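Long-range contacts in VP35 (Myotis lucifugus, PDB 6DKU), which is a microbat genome-encoded homologue of filoviral VP35, represented by its interferon inhibitory domain, and probably dampens innate immune signalling as its viral relatives do: residues F75-P81 / G105-G110; R98-V102 / S123-I128; F27-V31 / H62-I66; H50-E54 / S67-C72. The protein carries 1 engineered substitution. One frame throughout, in Å; residues are numbered along the deposited sequence.

Contact 1: F75-P81 / G105-G110; sequences FRNCEAP and GPKTLG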
loop_
_atom_site.group_PDB
_atom_site.type_symbol
_atom_site.label_atom_id
_atom_site.label_comp_id
_atom_site.label_asym_id
_atom_site.label_seq_id
_atom_site.Cartn_x
_atom_site.Cartn_y
_atom_site.Cartn_z
ATOM N N PHE A 75 2.912 -10.155 -2.581
ATOM C CA PHE A 75 2.769 -8.930 -1.797
ATOM C C PHE A 75 2.811 -9.206 -0.306
ATOM O O PHE A 75 3.268 -8.358 0.468
ATOM C CB PHE A 75 1.468 -8.219 -2.159
ATOM C CG PHE A 75 1.402 -7.805 -3.590
ATOM C CD1 PHE A 75 2.051 -6.661 -4.020
ATOM C CD2 PHE A 75 0.718 -8.580 -4.514
ATOM C CE1 PHE A 75 1.998 -6.286 -5.339
ATOM C CE2 PHE A 75 0.662 -8.214 -5.835
ATOM C CZ PHE A 75 1.301 -7.062 -6.251
ATOM N N ARG A 76 2.342 -10.381 0.114
ATOM C CA ARG A 76 2.380 -10.737 1.526
ATOM C C ARG A 76 3.802 -10.656 2.074
ATOM O O ARG A 76 4.038 -10.055 3.126
ATOM C CB ARG A 76 1.791 -12.136 1.709
ATOM C CG ARG A 76 1.658 -12.617 3.142
ATOM C CD ARG A 76 1.425 -14.124 3.159
ATOM N NE ARG A 76 1.697 -14.714 4.465
ATOM C CZ ARG A 76 2.912 -14.869 4.983
ATOM N NH1 ARG A 76 3.984 -14.468 4.312
ATOM N NH2 ARG A 76 3.061 -15.422 6.181
ATOM N N ASN A 77 4.770 -11.224 1.351
ATOM C CA ASN A 77 6.157 -11.292 1.798
ATOM C C ASN A 77 7.010 -10.129 1.308
ATOM O O ASN A 77 8.232 -10.271 1.208
ATOM C CB ASN A 77 6.794 -12.601 1.334
ATOM C CG ASN A 77 6.251 -13.786 2.063
ATOM O OD1 ASN A 77 5.894 -13.683 3.235
ATOM N ND2 ASN A 77 6.184 -14.927 1.386
ATOM N N CYS A 78 6.415 -8.996 0.995
ATOM C CA CYS A 78 7.131 -7.939 0.307
ATOM C C CYS A 78 7.537 -6.861 1.299
ATOM O O CYS A 78 6.767 -6.498 2.195
ATOM C CB CYS A 78 6.263 -7.349 -0.803
ATOM S SG CYS A 78 7.143 -6.845 -2.279
ATOM N N GLU A 79 8.770 -6.390 1.156
ATOM C CA GLU A 79 9.228 -5.241 1.919
ATOM C C GLU A 79 8.363 -4.032 1.605
ATOM O O GLU A 79 8.075 -3.748 0.438
ATOM C CB GLU A 79 10.683 -4.938 1.580
ATOM C CG GLU A 79 11.699 -5.677 2.427
ATOM C CD GLU A 79 11.662 -5.260 3.883
ATOM O OE1 GLU A 79 12.137 -6.049 4.720
ATOM O OE2 GLU A 79 11.158 -4.154 4.193
ATOM N N ALA A 80 7.942 -3.327 2.647
ATOM C CA ALA A 80 7.201 -2.094 2.447
ATOM C C ALA A 80 8.054 -1.106 1.662
ATOM O O ALA A 80 9.265 -1.012 1.893
ATOM C CB ALA A 80 6.797 -1.485 3.790
ATOM N N PRO A 81 7.467 -0.357 0.735
ATOM C CA PRO A 81 8.258 0.593 -0.052
ATOM C C PRO A 81 8.703 1.794 0.774
ATOM O O PRO A 81 8.065 2.181 1.754
ATOM C CB PRO A 81 7.294 1.020 -1.160
ATOM C CG PRO A 81 5.945 0.875 -0.551
ATOM C CD PRO A 81 6.042 -0.332 0.358
ATOM N N GLY A 105 15.200 -5.125 9.636
ATOM C CA GLY A 105 14.868 -6.317 8.895
ATOM C C GLY A 105 13.502 -6.270 8.248
ATOM O O GLY A 105 13.014 -5.211 7.844
ATOM N N PRO A 106 12.854 -7.431 8.147
ATOM C CA PRO A 106 11.615 -7.532 7.361
ATOM C C PRO A 106 10.472 -6.641 7.835
ATOM O O PRO A 106 9.716 -7.011 8.739
ATOM C CB PRO A 106 11.249 -9.018 7.488
ATOM C CG PRO A 106 12.547 -9.703 7.758
ATOM C CD PRO A 106 13.324 -8.748 8.613
ATOM N N LYS A 107 10.328 -5.468 7.213
ATOM C CA LYS A 107 9.145 -4.622 7.395
ATOM C C LYS A 107 8.156 -4.969 6.285
ATOM O O LYS A 107 8.029 -4.277 5.272
ATOM C CB LYS A 107 9.521 -3.146 7.377
ATOM C CG LYS A 107 9.894 -2.575 8.732
ATOM C CD LYS A 107 11.377 -2.770 9.028
ATOM C CE LYS A 107 12.264 -2.075 8.001
ATOM N NZ LYS A 107 13.669 -1.929 8.494
ATOM N N THR A 108 7.439 -6.069 6.496
ATOM C CA THR A 108 6.648 -6.689 5.444
ATOM C C THR A 108 5.294 -6.012 5.266
ATOM O O THR A 108 4.715 -5.464 6.209
ATOM C CB THR A 108 6.459 -8.180 5.745
ATOM O OG1 THR A 108 5.432 -8.718 4.911
ATOM C CG2 THR A 108 6.130 -8.424 7.217
ATOM N N LEU A 109 4.789 -6.050 4.027
ATOM C CA LEU A 109 3.421 -5.602 3.786
ATOM C C LEU A 109 2.429 -6.476 4.541
ATOM O O LEU A 109 1.429 -5.981 5.072
ATOM C CB LEU A 109 3.103 -5.618 2.289
ATOM C CG LEU A 109 3.636 -4.504 1.391
ATOM C CD1 LEU A 109 2.952 -4.556 0.039
ATOM C CD2 LEU A 109 3.450 -3.141 2.031
ATOM N N GLY A 110 2.697 -7.785 4.599
ATOM C CA GLY A 110 1.813 -8.693 5.309
ATOM C C GLY A 110 1.637 -8.338 6.771
ATOM O O GLY A 110 0.543 -8.488 7.325
#
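The carboxylate of E79 lies against the backbone of P106 and K107, with OE1 3.1 Å from K107 N in a weak hydrogen bond, bent to 135° at the hydrogen. The other oxygen, OE2, is 3.7 Å from K107 CB. Although E79 CB points away from the loop, the fold at chi2 (-66°) brings the acid back onto it. The amine of K107 goes elsewhere, to the carbonyl of P103. The P81 ring brings CD to 4.2 Å from L109 CD2, the two side chains crossing at about a right angle. The F75 ring turns inward, among I34, V37 and A47 of the helices, and it is the backbone O of F75 that meets L109 CB, at 3.3 Å. Between these groups the backbones form a single beta bridge, E79 with T108, with A80 N donating to K107 O (2.8 Å) and L109 N to C78 O (2.7 Å). Here the chain leaving helix 73-76 at N77 is tied to the loop ahead of strand 113-119, at the junction of the helical and beta-sheet subdomains of the VP35 interferon inhibitory domain. L109 points toward 75-81, CD1 near C78 CB and CD2 against A80. T108 OG1 makes an ST turn by accepting from G110 N at 2.9 Å. The same G110 N gives a weak bond to R76 O, 3.0 Å away, where the last helical turn runs out.

Contact 2: R98-V102 / S123-I128; sequences RLRDV and SLGLKI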
loop_
_atom_site.group_PDB
_atom_site.type_symbol
_atom_site.label_atom_id
_atom_site.label_comp_id
_atom_site.label_asym_id
_atom_site.label_seq_id
_atom_site.Cartn_x
_atom_site.Cartn_y
_atom_site.Cartn_z
ATOM N N ARG A 98 0.305 8.335 14.116
ATOM C CA ARG A 98 0.488 6.897 13.974
ATOM C C ARG A 98 1.901 6.511 13.552
ATOM O O ARG A 98 2.227 5.320 13.545
ATOM C CB ARG A 98 -0.520 6.333 12.967
ATOM C CG ARG A 98 -1.970 6.692 13.279
ATOM C CD ARG A 98 -2.953 5.777 12.552
ATOM N NE ARG A 98 -2.818 5.852 11.097
ATOM C CZ ARG A 98 -2.343 4.868 10.336
ATOM N NH1 ARG A 98 -1.947 3.727 10.890
ATOM N NH2 ARG A 98 -2.258 5.024 9.020
ATOM N N LEU A 99 2.744 7.478 13.206
ATOM C CA LEU A 99 4.106 7.160 12.808
ATOM C C LEU A 99 4.871 6.577 13.993
ATOM O O LEU A 99 4.792 7.091 15.114
ATOM C CB LEU A 99 4.803 8.409 12.271
ATOM C CG LEU A 99 4.194 9.102 11.044
ATOM C CD1 LEU A 99 4.931 10.403 10.738
ATOM C CD2 LEU A 99 4.181 8.197 9.818
ATOM N N ARG A 100 5.584 5.483 13.749
ATOM C CA ARG A 100 6.429 4.838 14.741
ATOM C C ARG A 100 7.807 4.605 14.145
ATOM O O ARG A 100 7.960 4.479 12.926
ATOM C CB ARG A 100 5.853 3.490 15.213
ATOM C CG ARG A 100 4.380 3.503 15.595
ATOM C CD ARG A 100 4.221 3.878 17.052
ATOM N NE ARG A 100 2.823 4.084 17.393
ATOM C CZ ARG A 100 2.218 5.264 17.332
ATOM N NH1 ARG A 100 0.938 5.373 17.669
ATOM N NH2 ARG A 100 2.886 6.332 16.908
ATOM N N ASP A 101 8.815 4.549 15.008
ATOM C CA ASP A 101 10.148 4.225 14.528
ATOM C C ASP A 101 10.164 2.796 13.998
ATOM O O ASP A 101 9.280 1.985 14.286
ATOM C CB ASP A 101 11.189 4.423 15.631
ATOM C CG ASP A 101 10.707 3.936 16.975
ATOM O OD1 ASP A 101 9.546 4.239 17.333
ATOM O OD2 ASP A 101 11.488 3.256 17.675
ATOM N N VAL A 102 11.177 2.498 13.197
ATOM C CA VAL A 102 11.116 1.319 12.345
ATOM C C VAL A 102 12.143 0.296 12.817
ATOM O O VAL A 102 13.290 0.659 13.122
ATOM C CB VAL A 102 11.298 1.719 10.870
ATOM C CG1 VAL A 102 12.744 2.080 10.556
ATOM C CG2 VAL A 102 10.781 0.635 9.946
ATOM N N SER A 123 13.739 7.351 10.499
ATOM C CA SER A 123 13.103 6.478 9.515
ATOM C C SER A 123 11.766 6.053 10.119
ATOM O O SER A 123 11.706 5.101 10.901
ATOM C CB SER A 123 13.989 5.279 9.203
ATOM O OG SER A 123 13.816 4.834 7.861
ATOM N N LEU A 124 10.703 6.772 9.768
ATOM C CA LEU A 124 9.399 6.619 10.400
ATOM C C LEU A 124 8.507 5.732 9.546
ATOM O O LEU A 124 8.409 5.927 8.333
ATOM C CB LEU A 124 8.737 7.980 10.611
ATOM C CG LEU A 124 9.597 9.057 11.278
ATOM C CD1 LEU A 124 8.741 10.255 11.671
ATOM C CD2 LEU A 124 10.325 8.492 12.486
ATOM N N GLY A 125 7.846 4.776 10.187
ATOM C CA GLY A 125 6.988 3.826 9.496
ATOM C C GLY A 125 5.526 4.141 9.701
ATOM O O GLY A 125 5.108 4.580 10.776
ATOM N N LEU A 126 4.735 3.920 8.654
ATOM C CA LEU A 126 3.294 4.098 8.714
ATOM C C LEU A 126 2.639 2.759 8.416
ATOM O O LEU A 126 2.906 2.156 7.372
ATOM C CB LEU A 126 2.825 5.167 7.728
ATOM C CG LEU A 126 1.309 5.309 7.600
ATOM C CD1 LEU A 126 0.780 6.296 8.621
ATOM C CD2 LEU A 126 0.936 5.734 6.199
ATOM N N LYS A 127 1.808 2.291 9.341
ATOM C CA LYS A 127 1.059 1.059 9.172
ATOM C C LYS A 127 -0.333 1.359 8.629
ATOM O O LYS A 127 -0.771 2.512 8.564
ATOM C CB LYS A 127 0.975 0.289 10.491
ATOM C CG LYS A 127 2.292 -0.319 10.890
ATOM C CD LYS A 127 2.169 -1.363 11.991
ATOM C CE LYS A 127 3.403 -1.320 12.904
ATOM N NZ LYS A 127 3.953 -2.678 13.210
ATOM N N ILE A 128 -1.031 0.298 8.234
ATOM C CA ILE A 128 -2.340 0.444 7.621
ATOM C C ILE A 128 -3.391 0.856 8.651
ATOM O O ILE A 128 -3.402 0.375 9.787
ATOM C CB ILE A 128 -2.749 -0.847 6.895
ATOM C CG1 ILE A 128 -4.117 -0.661 6.236
ATOM C CG2 ILE A 128 -2.709 -2.040 7.842
ATOM C CD1 ILE A 128 -4.176 0.561 5.324
ATOM O OXT ILE A 128 -4.252 1.695 8.371
HETATM O O HOH W 1 1.524 3.410 11.635
#
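R100 and G125 face each other as an antiparallel hydrogen-bonded pair: R100 N donates to G125 O at 3.1 Å, and G125 N to R100 O at 2.8 Å. Beyond that pair the segments splay, their end-to-end directions 129° apart, and at the R98 end a water links the backbones: it gives a hydrogen bond to R98 O (2.8 Å) and accepts one from K127 N (2.6 Å). The short strand 100-101 thus forms one margin of the mixed four-stranded sheet of the beta subdomain, laid along the C-terminal strand 122-127, whose other side pairs with strand 113-119. The R98 side chain points toward strand 122-127 and bends at chi3 (-61°), which brings its guanidinium end-on to a single acceptor. NH1 (2.9 Å) and NH2 (3.0 Å) both bond K127 O, which lies near the guanidinium plane; NH2 approaches almost in line with the carbonyl, whereas NH1 stands 59° out of the carbonyl plane. L126 CD1 sits over one guanidinium face, 3.3 Å from R98 NH2. The terminal carboxylate of I128 adds a long salt bridge through OXT, well out of the guanidinium plane, probably a matter of charge alone. L99 carries the apolar part, its CD1 meeting L124 CD1 at 3.9 Å while CD2 reaches L126 CB. At the far end V102 CG1 packs on S123 CB.

Contact 3: F27-V31 / H62-I66; sequences FHELV and HAAII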
loop_
_atom_site.group_PDB
_atom_site.type_symbol
_atom_site.label_atom_id
_atom_site.label_comp_id
_atom_site.label_asym_id
_atom_site.label_seq_id
_atom_site.Cartn_x
_atom_site.Cartn_y
_atom_site.Cartn_z
ATOM N N PHE A 27 -5.329 3.839 3.315
ATOM C CA PHE A 27 -5.763 2.829 2.352
ATOM C C PHE A 27 -5.330 3.214 0.945
ATOM O O PHE A 27 -4.830 2.368 0.190
ATOM C CB PHE A 27 -7.278 2.625 2.432
ATOM C CG PHE A 27 -7.717 1.772 3.599
ATOM C CD1 PHE A 27 -7.636 0.389 3.540
ATOM C CD2 PHE A 27 -8.206 2.358 4.762
ATOM C CE1 PHE A 27 -8.037 -0.400 4.618
ATOM C CE2 PHE A 27 -8.611 1.578 5.843
ATOM C CZ PHE A 27 -8.522 0.198 5.769
ATOM N N HIS A 28 -5.497 4.491 0.581
ATOM C CA HIS A 28 -4.956 4.990 -0.680
ATOM C C HIS A 28 -3.463 4.706 -0.771
ATOM O O HIS A 28 -2.963 4.233 -1.801
ATOM C CB HIS A 28 -5.207 6.495 -0.805
ATOM C CG HIS A 28 -6.640 6.893 -0.661
ATOM N ND1 HIS A 28 -7.260 7.013 0.565
ATOM C CD2 HIS A 28 -7.571 7.217 -1.588
ATOM C CE1 HIS A 28 -8.514 7.389 0.384
ATOM N NE2 HIS A 28 -8.727 7.516 -0.914
ATOM N N GLU A 29 -2.739 4.984 0.317
ATOM C CA GLU A 29 -1.313 4.710 0.355
ATOM C C GLU A 29 -1.021 3.224 0.229
ATOM O O GLU A 29 -0.018 2.852 -0.380
ATOM C CB GLU A 29 -0.698 5.260 1.640
ATOM C CG GLU A 29 -1.220 6.619 2.045
ATOM C CD GLU A 29 -0.697 7.745 1.175
ATOM O OE1 GLU A 29 0.029 7.459 0.194
ATOM O OE2 GLU A 29 -1.012 8.920 1.478
ATOM N N LEU A 30 -1.865 2.359 0.791
ATOM C CA LEU A 30 -1.631 0.927 0.639
ATOM C C LEU A 30 -1.795 0.504 -0.813
ATOM O O LEU A 30 -1.017 -0.313 -1.321
ATOM C CB LEU A 30 -2.575 0.133 1.539
ATOM C CG LEU A 30 -2.382 -1.384 1.516
ATOM C CD1 LEU A 30 -0.914 -1.763 1.674
ATOM C CD2 LEU A 30 -3.210 -2.031 2.606
ATOM N N VAL A 31 -2.805 1.048 -1.493
ATOM C CA VAL A 31 -2.952 0.809 -2.927
ATOM C C VAL A 31 -1.684 1.232 -3.659
ATOM O O VAL A 31 -1.115 0.474 -4.458
ATOM C CB VAL A 31 -4.188 1.552 -3.464
ATOM C CG1 VAL A 31 -4.239 1.487 -4.978
ATOM C CG2 VAL A 31 -5.459 0.990 -2.844
ATOM N N HIS A 62 -11.957 -1.502 1.351
ATOM C CA HIS A 62 -10.921 -1.475 2.379
ATOM C C HIS A 62 -10.474 -2.883 2.737
ATOM O O HIS A 62 -9.270 -3.192 2.747
ATOM C CB HIS A 62 -11.434 -0.753 3.625
ATOM C CG HIS A 62 -11.914 0.638 3.363
ATOM N ND1 HIS A 62 -13.082 0.910 2.680
ATOM C CD2 HIS A 62 -11.387 1.839 3.699
ATOM C CE1 HIS A 62 -13.247 2.218 2.599
ATOM N NE2 HIS A 62 -12.233 2.804 3.208
ATOM N N ALA A 63 -11.444 -3.752 3.040
ATOM C CA ALA A 63 -11.121 -5.138 3.361
ATOM C C ALA A 63 -10.366 -5.793 2.220
ATOM O O ALA A 63 -9.351 -6.450 2.448
ATOM C CB ALA A 63 -12.389 -5.930 3.684
ATOM N N ALA A 64 -10.837 -5.611 0.985
ATOM C CA ALA A 64 -10.186 -6.245 -0.160
ATOM C C ALA A 64 -8.733 -5.810 -0.281
ATOM O O ALA A 64 -7.840 -6.647 -0.485
ATOM C CB ALA A 64 -10.950 -5.917 -1.443
ATOM N N ILE A 65 -8.483 -4.501 -0.155
ATOM C CA ILE A 65 -7.121 -3.973 -0.223
ATOM C C ILE A 65 -6.234 -4.637 0.824
ATOM O O ILE A 65 -5.134 -5.109 0.514
ATOM C CB ILE A 65 -7.136 -2.444 -0.062
ATOM C CG1 ILE A 65 -7.717 -1.784 -1.308
ATOM C CG2 ILE A 65 -5.747 -1.918 0.231
ATOM C CD1 ILE A 65 -8.188 -0.365 -1.046
ATOM N N ILE A 66 -6.700 -4.697 2.078
ATOM C CA ILE A 66 -5.915 -5.395 3.101
ATOM C C ILE A 66 -5.747 -6.872 2.744
ATOM O O ILE A 66 -4.702 -7.493 3.016
ATOM C CB ILE A 66 -6.580 -5.201 4.482
ATOM C CG1 ILE A 66 -6.338 -3.777 5.003
ATOM C CG2 ILE A 66 -6.071 -6.225 5.479
ATOM C CD1 ILE A 66 -7.049 -3.459 6.312
#
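F27 opens the contact with an edge-to-face pair: the CD2 edge of the H62 imidazole stands over one face of the phenyl ring, centroids of the F27 and H62 rings 4.6 Å apart and planes at 81°. The same face receives a CH-pi contact from H62 CB, 3.9 Å from the centroid of the F27 ring, so both the stem and the rim of the histidine bear on it. I66 CD1 comes obliquely to F27 CE1 at 3.6 Å, and I65 CG2 lies near the ring's edge. These are neighbouring helices of the helical subdomain, 26-37 and 61-71; their short segments run in broadly the same direction at 40°, with axes 10.2 Å apart. One turn on from F27, L30 points at helix 61-71. L30 slides past I65 in the opposite direction, its CG trans to N (chi1 -177°), putting CD2 3.5 Å from I65 CG2, and CD2 also approaches I66 CG1. V31 follows with a single branch: its CG2 meets I65 CD1 at 3.5 Å, the two side chains crossing at about a right angle. I65 is therefore shared, its CG2 branch going to L30 and its CG1–CD1 branch to V31. The contact is held entirely by apolar and aromatic surfaces. Helix 9-18 reaches V31 through V13, L16 and T17, F51 of helix 41-56 touches I65, and the C-terminal I128 lies against F27 and L30, bringing the end of the sheet subdomain up to this helix pair.

Contact 4: H50-E54 / S67-C72; sequences HFNRE and SITQRC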
loop_
_atom_site.group_PDB
_atom_site.type_symbol
_atom_site.label_atom_id
_atom_site.label_comp_id
_atom_site.label_asym_id
_atom_site.label_seq_id
_atom_site.Cartn_x
_atom_site.Cartn_y
_atom_site.Cartn_z
ATOM N N HIS A 50 -7.483 -10.509 -7.405
ATOM C CA HIS A 50 -7.853 -10.809 -6.025
ATOM C C HIS A 50 -8.801 -9.755 -5.462
ATOM O O HIS A 50 -9.792 -10.088 -4.798
ATOM C CB HIS A 50 -6.593 -10.921 -5.166
ATOM C CG HIS A 50 -6.867 -11.151 -3.712
ATOM N ND1 HIS A 50 -6.966 -12.411 -3.162
ATOM C CD2 HIS A 50 -7.068 -10.279 -2.695
ATOM C CE1 HIS A 50 -7.210 -12.307 -1.868
ATOM N NE2 HIS A 50 -7.280 -11.024 -1.559
ATOM N N PHE A 51 -8.503 -8.477 -5.713
ATOM C CA PHE A 51 -9.376 -7.384 -5.293
ATOM C C PHE A 51 -10.792 -7.574 -5.827
ATOM O O PHE A 51 -11.772 -7.510 -5.071
ATOM C CB PHE A 51 -8.781 -6.064 -5.782
ATOM C CG PHE A 51 -9.613 -4.855 -5.469
ATOM C CD1 PHE A 51 -9.596 -4.296 -4.201
ATOM C CD2 PHE A 51 -10.380 -4.251 -6.452
ATOM C CE1 PHE A 51 -10.343 -3.177 -3.910
ATOM C CE2 PHE A 51 -11.130 -3.127 -6.172
ATOM C CZ PHE A 51 -11.113 -2.590 -4.899
ATOM N N ASN A 52 -10.917 -7.819 -7.133
ATOM C CA ASN A 52 -12.236 -8.024 -7.712
ATOM C C ASN A 52 -12.899 -9.287 -7.178
ATOM O O ASN A 52 -14.128 -9.334 -7.058
ATOM C CB ASN A 52 -12.129 -8.068 -9.231
ATOM C CG ASN A 52 -11.691 -6.746 -9.815
ATOM O OD1 ASN A 52 -12.076 -5.686 -9.328
ATOM N ND2 ASN A 52 -10.886 -6.800 -10.865
ATOM N N ARG A 53 -12.111 -10.317 -6.862
ATOM C CA ARG A 53 -12.671 -11.505 -6.222
ATOM C C ARG A 53 -13.305 -11.138 -4.889
ATOM O O ARG A 53 -14.441 -11.530 -4.596
ATOM C CB ARG A 53 -11.582 -12.563 -6.023
ATOM C CG ARG A 53 -11.456 -13.581 -7.146
ATOM C CD ARG A 53 -10.497 -14.716 -6.764
ATOM N NE ARG A 53 -9.124 -14.250 -6.544
ATOM C CZ ARG A 53 -8.170 -14.244 -7.473
ATOM N NH1 ARG A 53 -8.430 -14.680 -8.703
ATOM N NH2 ARG A 53 -6.952 -13.797 -7.174
ATOM N N GLU A 54 -12.586 -10.363 -4.073
ATOM C CA GLU A 54 -13.081 -10.045 -2.739
ATOM C C GLU A 54 -14.308 -9.143 -2.805
ATOM O O GLU A 54 -15.267 -9.343 -2.047
ATOM C CB GLU A 54 -11.963 -9.424 -1.899
ATOM C CG GLU A 54 -10.725 -10.316 -1.747
ATOM C CD GLU A 54 -10.974 -11.551 -0.883
ATOM O OE1 GLU A 54 -11.647 -12.491 -1.352
ATOM O OE2 GLU A 54 -10.499 -11.584 0.271
ATOM N N SER A 67 -6.758 -7.443 2.093
ATOM C CA SER A 67 -6.766 -8.859 1.770
ATOM C C SER A 67 -5.691 -9.197 0.756
ATOM O O SER A 67 -5.200 -10.330 0.743
ATOM C CB SER A 67 -8.148 -9.265 1.248
ATOM O OG SER A 67 -8.140 -10.565 0.681
ATOM N N ILE A 68 -5.311 -8.242 -0.102
ATOM C CA ILE A 68 -4.187 -8.493 -1.003
ATOM C C ILE A 68 -2.906 -8.684 -0.206
ATOM O O ILE A 68 -2.126 -9.606 -0.467
ATOM C CB ILE A 68 -4.036 -7.371 -2.049
ATOM C CG1 ILE A 68 -5.363 -7.003 -2.734
ATOM C CG2 ILE A 68 -2.973 -7.730 -3.078
ATOM C CD1 ILE A 68 -5.241 -5.654 -3.478
ATOM N N THR A 69 -2.666 -7.804 0.771
ATOM C CA THR A 69 -1.482 -7.961 1.615
ATOM C C THR A 69 -1.518 -9.265 2.407
ATOM O O THR A 69 -0.466 -9.790 2.800
ATOM C CB THR A 69 -1.339 -6.780 2.575
ATOM O OG1 THR A 69 -2.418 -6.820 3.507
ATOM C CG2 THR A 69 -1.387 -5.475 1.808
ATOM N N GLN A 70 -2.708 -9.809 2.650
ATOM C CA GLN A 70 -2.755 -11.027 3.454
ATOM C C GLN A 70 -2.715 -12.316 2.634
ATOM O O GLN A 70 -2.031 -13.269 3.020
ATOM C CB GLN A 70 -4.002 -11.013 4.341
ATOM C CG GLN A 70 -3.920 -9.984 5.456
ATOM C CD GLN A 70 -2.561 -9.973 6.117
ATOM O OE1 GLN A 70 -2.169 -10.941 6.765
ATOM N NE2 GLN A 70 -1.828 -8.881 5.944
ATOM N N ARG A 71 -3.419 -12.371 1.506
ATOM C CA ARG A 71 -3.655 -13.618 0.792
ATOM C C ARG A 71 -2.824 -13.796 -0.472
ATOM O O ARG A 71 -2.514 -14.932 -0.827
ATOM C CB ARG A 71 -5.138 -13.738 0.431
ATOM C CG ARG A 71 -6.030 -14.088 1.607
ATOM C CD ARG A 71 -7.196 -14.932 1.137
ATOM N NE ARG A 71 -8.474 -14.282 1.408
ATOM C CZ ARG A 71 -9.648 -14.740 0.983
ATOM N NH1 ARG A 71 -10.766 -14.086 1.279
ATOM N NH2 ARG A 71 -9.704 -15.848 0.255
ATOM N N CYS A 72 -2.463 -12.719 -1.167
ATOM C CA CYS A 72 -1.598 -12.822 -2.335
ATOM C C CYS A 72 -0.160 -12.990 -1.864
ATOM O O CYS A 72 0.394 -12.096 -1.215
ATOM C CB CYS A 72 -1.745 -11.593 -3.226
ATOM S SG CYS A 72 -3.293 -11.572 -4.173
#
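S67 OG is held by two side chains of segment 50-54: it donates to E54 OE2 at 2.6 Å and accepts from H50 NE2. The latter bond is modelled at 2.4 Å, shorter than the resolution can vouch for. The serine hydroxyl thus lies between imidazole and carboxylate, meeting E54 OE2 on the anti side and somewhat out of the carboxylate plane. E54 OE2 has a second partner, R71, in a salt bridge of 2.7 Å to NH1; the carboxylate and guanidinium planes stand 81° apart, so the two flat groups do not meet in the coplanar, two-pronged way. A chi1 of 177° carries the H50 ring across to helix 67-71 with S67 OG at its edge. Its CE1 lies over one face of the R71 guanidinium and touches R71 CB at 3.4 Å, while C72 SG approaches obliquely, 4.1 Å from the centroid of the H50 ring. H50 CD2 meets I68 CG1 obliquely at 3.7 Å. Beyond these polar groups, F51 CB packs on I68 CD1 at 4.2 Å, and the F51 ring also makes an edge-to-face pair with Y19. The short helical segments cross at 112° with axes 10.3 Å apart. The arrangement belongs to the helical bundle of the VP35 interferon inhibitory domain, where helices 41-56 and 61-71 pack beside helix 9-18.

Contacts 3 and 4 share helix 61-71, and their centres are about 10 Å apart; A64 packs on F51 and E54, and L30 meets T69, so the two form one continuous helical core. Contact 2 belongs to the sheet subdomain, its centre about 23 Å from that of contact 4, yet I128 reaches F27, L30 and I66 of contact 3. Contact 1 bridges the halves: its centre lies about 13 Å from that of contact 2, where K107 CG packs on V102 CG2 at 3.5 Å, and about 15 Å from that of contact 4, where Q70 NE2 probably donates to G110 O at 2.8 Å. The segments of contacts 1 and 2 alternate along the chain.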